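Local structure of botulinum neurotoxin type C1 (3R4S) at residues A[12-17]-A[63-68]; A[114-119]-A[132-137]; A[121-126]-A[175-180]. The protein is the receptor-binding part of a clostridial neurotoxin, which binds gangliosides so that the toxin can enter cells. All coordinates share one frame; numbering follows the deposited sequence.

Contact 1: residues A[12-17]-A[63-68]; sequences KILSLQ and VTQNEN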
loop_
_atom_site.group_PDB
_atom_site.type_symbol
_atom_site.label_atom_id
_atom_site.label_comp_id
_atom_site.label_asym_id
_atom_site.label_seq_id
_atom_site.Cartn_x
_atom_site.Cartn_y
_atom_site.Cartn_z
ATOM N N LYS A 12 -1.411 -14.672 21.868
ATOM C CA LYS A 12 -1.014 -15.118 20.536
ATOM C C LYS A 12 -0.768 -16.623 20.510
ATOM O O LYS A 12 0.007 -17.133 21.318
ATOM C CB LYS A 12 0.228 -14.383 20.042
ATOM C CG LYS A 12 0.505 -14.656 18.556
ATOM C CD LYS A 12 1.824 -14.062 18.098
ATOM C CE LYS A 12 1.822 -12.581 18.268
ATOM N NZ LYS A 12 3.154 -12.000 17.937
ATOM N N ILE A 13 -1.407 -17.334 19.579
ATOM C CA ILE A 13 -1.281 -18.797 19.552
ATOM C C ILE A 13 -0.669 -19.327 18.266
ATOM O O ILE A 13 -0.425 -20.523 18.136
ATOM C CB ILE A 13 -2.635 -19.501 19.766
ATOM C CG1 ILE A 13 -3.628 -19.079 18.683
ATOM C CG2 ILE A 13 -3.161 -19.210 21.166
ATOM C CD1 ILE A 13 -4.758 -20.066 18.452
ATOM N N LEU A 14 -0.438 -18.430 17.314
ATOM C CA LEU A 14 0.215 -18.767 16.046
ATOM C C LEU A 14 0.879 -17.513 15.541
ATOM O O LEU A 14 0.271 -16.446 15.540
ATOM C CB LEU A 14 -0.791 -19.268 15.000
ATOM C CG LEU A 14 -0.202 -19.501 13.615
ATOM C CD1 LEU A 14 0.841 -20.653 13.641
ATOM C CD2 LEU A 14 -1.298 -19.788 12.592
ATOM N N SER A 15 2.138 -17.630 15.137
ATOM C CA SER A 15 2.886 -16.474 14.669
ATOM C C SER A 15 3.745 -16.929 13.499
ATOM O O SER A 15 4.924 -17.252 13.677
ATOM C CB SER A 15 3.767 -15.911 15.800
ATOM O OG SER A 15 4.331 -14.662 15.440
ATOM N N LEU A 16 3.140 -16.995 12.317
ATOM C CA LEU A 16 3.829 -17.458 11.113
ATOM C C LEU A 16 4.763 -16.371 10.602
ATOM O O LEU A 16 4.315 -15.306 10.162
ATOM C CB LEU A 16 2.832 -17.851 10.021
ATOM C CG LEU A 16 3.444 -18.406 8.729
ATOM C CD1 LEU A 16 4.238 -19.693 8.991
ATOM C CD2 LEU A 16 2.376 -18.666 7.689
ATOM N N GLN A 17 6.063 -16.644 10.679
ATOM C CA GLN A 17 7.087 -15.677 10.294
ATOM C C GLN A 17 8.226 -16.326 9.528
ATOM O O GLN A 17 8.466 -17.533 9.643
ATOM C CB GLN A 17 7.638 -14.970 11.529
ATOM C CG GLN A 17 6.620 -14.090 12.221
ATOM C CD GLN A 17 7.199 -13.370 13.418
ATOM O OE1 GLN A 17 7.660 -13.993 14.369
ATOM N NE2 GLN A 17 7.171 -12.048 13.380
ATOM N N VAL A 63 0.141 -24.883 7.317
ATOM C CA VAL A 63 0.386 -24.769 8.755
ATOM C C VAL A 63 -0.483 -25.790 9.476
ATOM O O VAL A 63 -1.708 -25.816 9.291
ATOM C CB VAL A 63 0.038 -23.370 9.291
ATOM C CG1 VAL A 63 0.295 -23.293 10.789
ATOM C CG2 VAL A 63 0.829 -22.290 8.551
ATOM N N THR A 64 0.146 -26.644 10.279
ATOM C CA THR A 64 -0.588 -27.633 11.065
ATOM C C THR A 64 -0.421 -27.327 12.541
ATOM O O THR A 64 0.648 -27.527 13.120
ATOM C CB THR A 64 -0.131 -29.064 10.762
ATOM O OG1 THR A 64 -0.265 -29.308 9.359
ATOM C CG2 THR A 64 -0.977 -30.081 11.539
ATOM N N GLN A 65 -1.488 -26.822 13.142
ATOM C CA GLN A 65 -1.448 -26.399 14.533
ATOM C C GLN A 65 -1.642 -27.573 15.469
ATOM O O GLN A 65 -2.205 -28.606 15.096
ATOM C CB GLN A 65 -2.547 -25.377 14.810
ATOM C CG GLN A 65 -2.378 -24.073 14.046
ATOM C CD GLN A 65 -3.589 -23.183 14.192
ATOM O OE1 GLN A 65 -3.633 -22.333 15.079
ATOM N NE2 GLN A 65 -4.600 -23.395 13.340
ATOM N N ASN A 66 -1.175 -27.393 16.698
ATOM C CA ASN A 66 -1.530 -28.271 17.795
ATOM C C ASN A 66 -3.054 -28.296 17.953
ATOM O O ASN A 66 -3.681 -27.253 18.111
ATOM C CB ASN A 66 -0.849 -27.749 19.065
ATOM C CG ASN A 66 -1.170 -28.572 20.272
ATOM O OD1 ASN A 66 -2.315 -28.602 20.730
ATOM N ND2 ASN A 66 -0.160 -29.257 20.807
ATOM N N GLU A 67 -3.659 -29.478 17.911
ATOM C CA GLU A 67 -5.123 -29.556 17.911
ATOM C C GLU A 67 -5.762 -29.078 19.221
ATOM O O GLU A 67 -6.914 -28.622 19.245
ATOM C CB GLU A 67 -5.598 -30.973 17.580
ATOM C CG GLU A 67 -5.340 -31.988 18.689
ATOM C CD GLU A 67 -5.804 -33.395 18.313
ATOM O OE1 GLU A 67 -6.183 -33.614 17.135
ATOM O OE2 GLU A 67 -5.778 -34.279 19.195
ATOM N N ASN A 68 -5.013 -29.183 20.310
ATOM C CA ASN A 68 -5.517 -28.767 21.610
ATOM C C ASN A 68 -5.569 -27.247 21.752
ATOM O O ASN A 68 -6.520 -26.696 22.306
ATOM C CB ASN A 68 -4.670 -29.405 22.715
ATOM C CG ASN A 68 -4.720 -30.926 22.659
ATOM O OD1 ASN A 68 -5.781 -31.521 22.849
ATOM N ND2 ASN A 68 -3.588 -31.557 22.359
#

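Contact 2: residues A[114-119]-A[132-137]; sequences SNFLVF and NFSYDI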
loop_
_atom_site.group_PDB
_atom_site.type_symbol
_atom_site.label_atom_id
_atom_site.label_comp_id
_atom_site.label_asym_id
_atom_site.label_seq_id
_atom_site.Cartn_x
_atom_site.Cartn_y
_atom_site.Cartn_z
ATOM N N SER A 114 -13.774 -10.445 -7.480
ATOM C CA SER A 114 -13.958 -9.062 -7.915
ATOM C C SER A 114 -13.087 -8.159 -7.059
ATOM O O SER A 114 -11.885 -8.395 -6.923
ATOM C CB SER A 114 -15.427 -8.635 -7.805
ATOM O OG SER A 114 -16.238 -9.428 -8.649
ATOM N N ASN A 115 -13.703 -7.149 -6.456
ATOM C CA ASN A 115 -12.977 -6.201 -5.615
ATOM C C ASN A 115 -13.152 -6.475 -4.120
ATOM O O ASN A 115 -12.955 -5.577 -3.293
ATOM C CB ASN A 115 -13.380 -4.755 -5.956
ATOM C CG ASN A 115 -14.860 -4.497 -5.745
ATOM O OD1 ASN A 115 -15.702 -5.254 -6.223
ATOM N ND2 ASN A 115 -15.183 -3.438 -5.006
ATOM N N PHE A 116 -13.505 -7.720 -3.781
ATOM C CA PHE A 116 -13.807 -8.116 -2.401
ATOM C C PHE A 116 -12.771 -9.083 -1.833
ATOM O O PHE A 116 -12.311 -9.986 -2.525
ATOM C CB PHE A 116 -15.167 -8.834 -2.301
ATOM C CG PHE A 116 -16.348 -7.982 -2.663
ATOM C CD1 PHE A 116 -17.037 -7.282 -1.690
ATOM C CD2 PHE A 116 -16.788 -7.909 -3.972
ATOM C CE1 PHE A 116 -18.140 -6.506 -2.016
ATOM C CE2 PHE A 116 -17.891 -7.126 -4.309
ATOM C CZ PHE A 116 -18.564 -6.424 -3.331
ATOM N N LEU A 117 -12.416 -8.889 -0.565
ATOM C CA LEU A 117 -11.746 -9.930 0.202
ATOM C C LEU A 117 -12.747 -10.402 1.248
ATOM O O LEU A 117 -13.313 -9.591 1.986
ATOM C CB LEU A 117 -10.441 -9.446 0.843
ATOM C CG LEU A 117 -9.739 -10.502 1.724
ATOM C CD1 LEU A 117 -8.237 -10.448 1.587
ATOM C CD2 LEU A 117 -10.120 -10.334 3.187
ATOM N N VAL A 118 -12.984 -11.711 1.287
ATOM C CA VAL A 118 -14.073 -12.263 2.082
ATOM C C VAL A 118 -13.573 -13.201 3.184
ATOM O O VAL A 118 -12.789 -14.112 2.918
ATOM C CB VAL A 118 -15.043 -13.045 1.182
ATOM C CG1 VAL A 118 -16.243 -13.512 1.970
ATOM C CG2 VAL A 118 -15.495 -12.171 -0.002
ATOM N N PHE A 119 -14.020 -12.972 4.414
ATOM C CA PHE A 119 -13.794 -13.921 5.502
ATOM C C PHE A 119 -15.068 -14.695 5.753
ATOM O O PHE A 119 -16.141 -14.107 5.846
ATOM C CB PHE A 119 -13.369 -13.218 6.796
ATOM C CG PHE A 119 -13.248 -14.157 7.966
ATOM C CD1 PHE A 119 -12.111 -14.947 8.124
ATOM C CD2 PHE A 119 -14.272 -14.261 8.896
ATOM C CE1 PHE A 119 -11.992 -15.834 9.203
ATOM C CE2 PHE A 119 -14.171 -15.140 9.972
ATOM C CZ PHE A 119 -13.027 -15.936 10.120
ATOM N N ASN A 132 -16.862 -8.915 4.556
ATOM C CA ASN A 132 -15.905 -8.577 3.514
ATOM C C ASN A 132 -15.374 -7.155 3.543
ATOM O O ASN A 132 -15.946 -6.253 4.154
ATOM C CB ASN A 132 -16.498 -8.869 2.143
ATOM C CG ASN A 132 -17.633 -7.932 1.799
ATOM O OD1 ASN A 132 -18.803 -8.315 1.839
ATOM N ND2 ASN A 132 -17.298 -6.691 1.474
ATOM N N PHE A 133 -14.238 -6.986 2.885
ATOM C CA PHE A 133 -13.687 -5.687 2.574
ATOM C C PHE A 133 -13.870 -5.558 1.075
ATOM O O PHE A 133 -13.614 -6.515 0.339
ATOM C CB PHE A 133 -12.193 -5.655 2.937
ATOM C CG PHE A 133 -11.397 -4.618 2.191
ATOM C CD1 PHE A 133 -11.833 -3.302 2.123
ATOM C CD2 PHE A 133 -10.202 -4.961 1.565
ATOM C CE1 PHE A 133 -11.100 -2.337 1.437
ATOM C CE2 PHE A 133 -9.458 -4.008 0.876
ATOM C CZ PHE A 133 -9.906 -2.688 0.814
ATOM N N SER A 134 -14.340 -4.404 0.613
ATOM C CA SER A 134 -14.373 -4.145 -0.829
ATOM C C SER A 134 -13.616 -2.857 -1.106
ATOM O O SER A 134 -13.818 -1.852 -0.434
ATOM C CB SER A 134 -15.807 -4.060 -1.372
ATOM O OG SER A 134 -16.545 -3.052 -0.699
ATOM N N TYR A 135 -12.717 -2.894 -2.079
ATOM C CA TYR A 135 -11.925 -1.708 -2.361
ATOM C C TYR A 135 -12.690 -0.765 -3.307
ATOM O O TYR A 135 -13.645 -1.189 -3.967
ATOM C CB TYR A 135 -10.521 -2.074 -2.860
ATOM C CG TYR A 135 -10.405 -2.618 -4.277
ATOM C CD1 TYR A 135 -10.565 -1.781 -5.374
ATOM C CD2 TYR A 135 -10.067 -3.955 -4.515
ATOM C CE1 TYR A 135 -10.427 -2.254 -6.665
ATOM C CE2 TYR A 135 -9.926 -4.443 -5.817
ATOM C CZ TYR A 135 -10.108 -3.577 -6.887
ATOM O OH TYR A 135 -9.969 -4.026 -8.183
ATOM N N ASP A 136 -12.295 0.508 -3.330
ATOM C CA ASP A 136 -12.965 1.525 -4.149
ATOM C C ASP A 136 -12.499 1.411 -5.590
ATOM O O ASP A 136 -11.387 1.816 -5.915
ATOM C CB ASP A 136 -12.645 2.925 -3.620
ATOM C CG ASP A 136 -13.365 4.036 -4.396
ATOM O OD1 ASP A 136 -13.743 3.829 -5.568
ATOM O OD2 ASP A 136 -13.555 5.127 -3.823
ATOM N N ILE A 137 -13.357 0.860 -6.445
ATOM C CA ILE A 137 -13.012 0.592 -7.839
ATOM C C ILE A 137 -12.646 1.861 -8.611
ATOM O O ILE A 137 -11.687 1.875 -9.380
ATOM C CB ILE A 137 -14.155 -0.150 -8.568
ATOM C CG1 ILE A 137 -14.367 -1.536 -7.949
ATOM C CG2 ILE A 137 -13.847 -0.286 -10.054
ATOM C CD1 ILE A 137 -15.508 -2.325 -8.562
#

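Contact 3: residues A[121-126]-A[175-180]; sequences LKQNED and KELTGI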
loop_
_atom_site.group_PDB
_atom_site.type_symbol
_atom_site.label_atom_id
_atom_site.label_comp_id
_atom_site.label_asym_id
_atom_site.label_seq_id
_atom_site.Cartn_x
_atom_site.Cartn_y
_atom_site.Cartn_z
ATOM N N LEU A 121 -17.001 -17.879 8.050
ATOM C CA LEU A 121 -17.168 -18.995 8.974
ATOM C C LEU A 121 -18.041 -20.026 8.267
ATOM O O LEU A 121 -19.150 -19.708 7.833
ATOM C CB LEU A 121 -17.837 -18.546 10.270
ATOM C CG LEU A 121 -16.986 -17.750 11.266
ATOM C CD1 LEU A 121 -17.783 -17.481 12.521
ATOM C CD2 LEU A 121 -15.697 -18.479 11.620
ATOM N N LYS A 122 -17.537 -21.245 8.113
ATOM C CA LYS A 122 -18.323 -22.291 7.473
ATOM C C LYS A 122 -18.844 -23.277 8.511
ATOM O O LYS A 122 -18.085 -24.080 9.064
ATOM C CB LYS A 122 -17.508 -23.022 6.408
ATOM C CG LYS A 122 -18.332 -24.020 5.601
ATOM C CD LYS A 122 -17.463 -24.784 4.621
ATOM C CE LYS A 122 -18.283 -25.730 3.751
ATOM N NZ LYS A 122 -18.690 -25.082 2.495
ATOM N N GLN A 123 -20.142 -23.199 8.790
ATOM C CA GLN A 123 -20.748 -24.058 9.797
ATOM C C GLN A 123 -20.829 -25.496 9.316
ATOM O O GLN A 123 -20.438 -26.419 10.024
ATOM C CB GLN A 123 -22.138 -23.553 10.179
ATOM C CG GLN A 123 -22.871 -24.471 11.136
ATOM C CD GLN A 123 -24.257 -23.959 11.485
ATOM O OE1 GLN A 123 -24.796 -23.088 10.808
ATOM N NE2 GLN A 123 -24.835 -24.495 12.553
ATOM N N ASN A 124 -21.345 -25.677 8.107
ATOM C CA ASN A 124 -21.483 -26.999 7.506
ATOM C C ASN A 124 -21.676 -26.779 6.012
ATOM O O ASN A 124 -21.592 -25.640 5.548
ATOM C CB ASN A 124 -22.675 -27.753 8.114
ATOM C CG ASN A 124 -23.961 -26.949 8.050
ATOM O OD1 ASN A 124 -24.336 -26.445 6.987
ATOM N ND2 ASN A 124 -24.631 -26.803 9.193
ATOM N N GLU A 125 -21.941 -27.838 5.250
ATOM C CA GLU A 125 -22.029 -27.675 3.798
ATOM C C GLU A 125 -23.190 -26.805 3.342
ATOM O O GLU A 125 -23.229 -26.388 2.189
ATOM C CB GLU A 125 -22.034 -29.021 3.061
ATOM C CG GLU A 125 -23.060 -30.040 3.547
ATOM C CD GLU A 125 -23.107 -31.285 2.648
ATOM O OE1 GLU A 125 -23.329 -32.405 3.170
ATOM O OE2 GLU A 125 -22.910 -31.141 1.417
ATOM N N ASP A 126 -24.127 -26.513 4.237
ATOM C CA ASP A 126 -25.308 -25.751 3.842
ATOM C C ASP A 126 -25.427 -24.387 4.513
ATOM O O ASP A 126 -26.382 -23.653 4.261
ATOM C CB ASP A 126 -26.581 -26.564 4.122
ATOM C CG ASP A 126 -26.656 -27.837 3.289
ATOM O OD1 ASP A 126 -26.263 -27.805 2.099
ATOM O OD2 ASP A 126 -27.114 -28.869 3.826
ATOM N N LYS A 175 -24.401 -15.491 14.039
ATOM C CA LYS A 175 -25.597 -16.311 14.206
ATOM C C LYS A 175 -25.229 -17.606 14.925
ATOM O O LYS A 175 -24.054 -17.886 15.148
ATOM C CB LYS A 175 -26.236 -16.613 12.850
ATOM C CG LYS A 175 -25.469 -17.630 12.005
ATOM C CD LYS A 175 -26.048 -17.718 10.593
ATOM C CE LYS A 175 -25.602 -18.997 9.877
ATOM N NZ LYS A 175 -26.018 -19.009 8.442
ATOM N N GLU A 176 -26.231 -18.387 15.306
ATOM C CA GLU A 176 -25.975 -19.671 15.940
ATOM C C GLU A 176 -25.234 -20.573 14.951
ATOM O O GLU A 176 -25.709 -20.827 13.843
ATOM C CB GLU A 176 -27.288 -20.321 16.381
ATOM C CG GLU A 176 -27.126 -21.330 17.514
ATOM C CD GLU A 176 -28.461 -21.811 18.067
ATOM O OE1 GLU A 176 -28.567 -21.986 19.303
ATOM O OE2 GLU A 176 -29.406 -22.006 17.267
ATOM N N LEU A 177 -24.053 -21.036 15.338
ATOM C CA LEU A 177 -23.255 -21.860 14.434
ATOM C C LEU A 177 -22.996 -23.222 15.057
ATOM O O LEU A 177 -21.877 -23.734 15.021
ATOM C CB LEU A 177 -21.939 -21.163 14.090
ATOM C CG LEU A 177 -22.067 -19.850 13.322
ATOM C CD1 LEU A 177 -20.723 -19.143 13.294
ATOM C CD2 LEU A 177 -22.587 -20.084 11.902
ATOM N N THR A 178 -24.050 -23.799 15.626
ATOM C CA THR A 178 -23.945 -25.054 16.368
ATOM C C THR A 178 -23.374 -26.167 15.497
ATOM O O THR A 178 -23.856 -26.419 14.386
ATOM C CB THR A 178 -25.316 -25.503 16.917
ATOM O OG1 THR A 178 -26.000 -24.382 17.494
ATOM C CG2 THR A 178 -25.132 -26.599 17.974
ATOM N N GLY A 179 -22.335 -26.822 16.000
ATOM C CA GLY A 179 -21.696 -27.895 15.261
ATOM C C GLY A 179 -20.517 -27.461 14.412
ATOM O O GLY A 179 -19.845 -28.305 13.812
ATOM N N ILE A 180 -20.252 -26.158 14.338
ATOM C CA ILE A 180 -19.074 -25.719 13.595
ATOM C C ILE A 180 -17.841 -26.387 14.208
ATOM O O ILE A 180 -17.738 -26.550 15.422
ATOM C CB ILE A 180 -18.904 -24.175 13.561
ATOM C CG1 ILE A 180 -17.725 -23.786 12.652
ATOM C CG2 ILE A 180 -18.708 -23.619 14.956
ATOM C CD1 ILE A 180 -17.683 -22.327 12.283
HETATM O O HOH W 1 -20.278 -29.120 10.876
HETATM O O HOH W 2 -23.758 -27.939 11.818
#

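Contact 1: residues A[12-17]-A[63-68]
V63 meets the two leucines of strand 12-18 with its two methyl groups, one for each. V63 CG1 lies 3.9 Å from CD1 of L14, and V63 CG2 lies 4.0 Å from CD2 of L16; in both pairs the side chains cross obliquely. The split follows from the valine torsion: with chi1 at 180°, CG1 is anti to the backbone N and CG2 is anti to the carbonyl carbon, and the two branches diverge, each meeting a different leucine. The CB atoms of L14 and L16 both point toward segment 63-68. No hydrogen bond joins the two segments, whose nearest CA atoms, those of L14 and Q65, stay 8.0 Å apart. This is the face-to-face packing of two sheets in a beta sandwich, the jelly-roll-like, lectin-related fold of the N-terminal receptor-binding domain: strand 12-18 belongs to one sheet and strand 60-64 to the other. F188 of the latter sheet touches both L16 and V63, while A31 touches both L14 and V63. A classic beta bulge sets I13 and L14 both against I215. Q65 reaches in there with an extended chain beyond CG, its OE1 4.2 Å from CB of L14 and equally far from CD1 of I13, a loose approach of oxygen to carbon. Its NE2 makes a weak hydrogen bond to the carbonyl of K184.

Contact 2: residues A[114-119]-A[132-137]
L117 and F133 exchange both backbone hydrogen bonds, L117 N to F133 O at 2.8 Å and F133 N to L117 O at 2.9 Å, as the hydrogen-bonded pair of an antiparallel beta hairpin, strands 116-124 and 127-134. The strand segments run 173° apart, and the flanking pairs F116 with S134 and V118 with N132 are non-hydrogen-bonded. The side chains of L117 and F133 are buried mainly by the other sheet of the sandwich, L117 on I162 and F133 on I164 of strand 159-164. The opposite face is turned to solvent, yet F116, N132 and S134 pack closely on it. The F116 ring reaches across to strand 127-134, CE1 3.4 Å from CB of S134, and N132 directs ND2 to the ring edge, its amide standing almost perpendicular to that ring. Looser is V118, with CG2 4.1 Å from CB of N132.

The end beyond the strands is also tightly held: N115 grips Y135 by backbone and side chain. Y135 N donates to N115 O, and N115 ND2 returns a bond to Y135 O, which lies almost in the plane of the asparagine amide. Chi1 of N115 (60°) lets ND2 reach that carbonyl while CB lies over the tyrosine ring. This ring also meets W89 edge-to-face. The exposed I137 side chain crosses that of N115 at about a right angle, CD1 3.6 Å from N115 CG. CB of N115 sits 3.6 Å from the Y135 ring centroid, 15° off the normal.

Contact 3: residues A[121-126]-A[175-180]
Q123 and I180 bring their CA atoms within 4.5 Å where the end of strand 116-124 meets a type II beta turn, L177 to I180, which is closed by a bond from I180 N to L177 O. The turn lies in the loop between strands 167-173 and 185-192 of the beta-sandwich domain, and G179 takes its positive-phi position (phi 93°), where a CB would jam against the carbonyl O before it. Q123 is the main polar link. Its CG is anti to the backbone N (chi1 175°) and the chain stays extended beyond it, carrying the amide along L177 to the turn. There NE2 donates to T178 O at 2.8 Å; the bond is nearly straight, with the acceptor in the amide plane of Q123, although the donor is tilted 30° from the carbonyl plane of T178. OE1, at the other corner of the amide, is hydrogen-bonded to S127 OG, fixing which way round the group sits. On the buried side, L121 and L177 cross at about a right angle, their CD1 methyls tip to tip at a tight 3.5 Å. I180 lies against the strand backbone, CG1 3.6 Å from K122 O, a carbonyl hydrogen-bonded by S106 OG. Strand and turn are also joined through solvent: one water donates to both Q123 O and G179 O. N124 OD1 closes an Asx turn by accepting from D126 N. A second water accepts from N124 ND2 at 3.0 Å and donates to T178 O, giving that carbonyl a second donor.

In the fold
All the touching residues of contact 1 are buried; it spans the two sheets of the sandwich and is mostly apolar, with the Q65 amide at its edge and no hydrogen bond between its segments. Contacts 2 and 3 are both partly buried and share strand 116-124, their segments alternating along the chain. Contact 2 pairs that strand with its hairpin neighbour through backbone bonds, whereas contact 3 fastens its far end to a loop with a side-chain amide, two waters and a small apolar patch of L121, L177 and I180. All three reach the same sheet. The sialic acid pockets lie in the other, trefoil-related part of the chain.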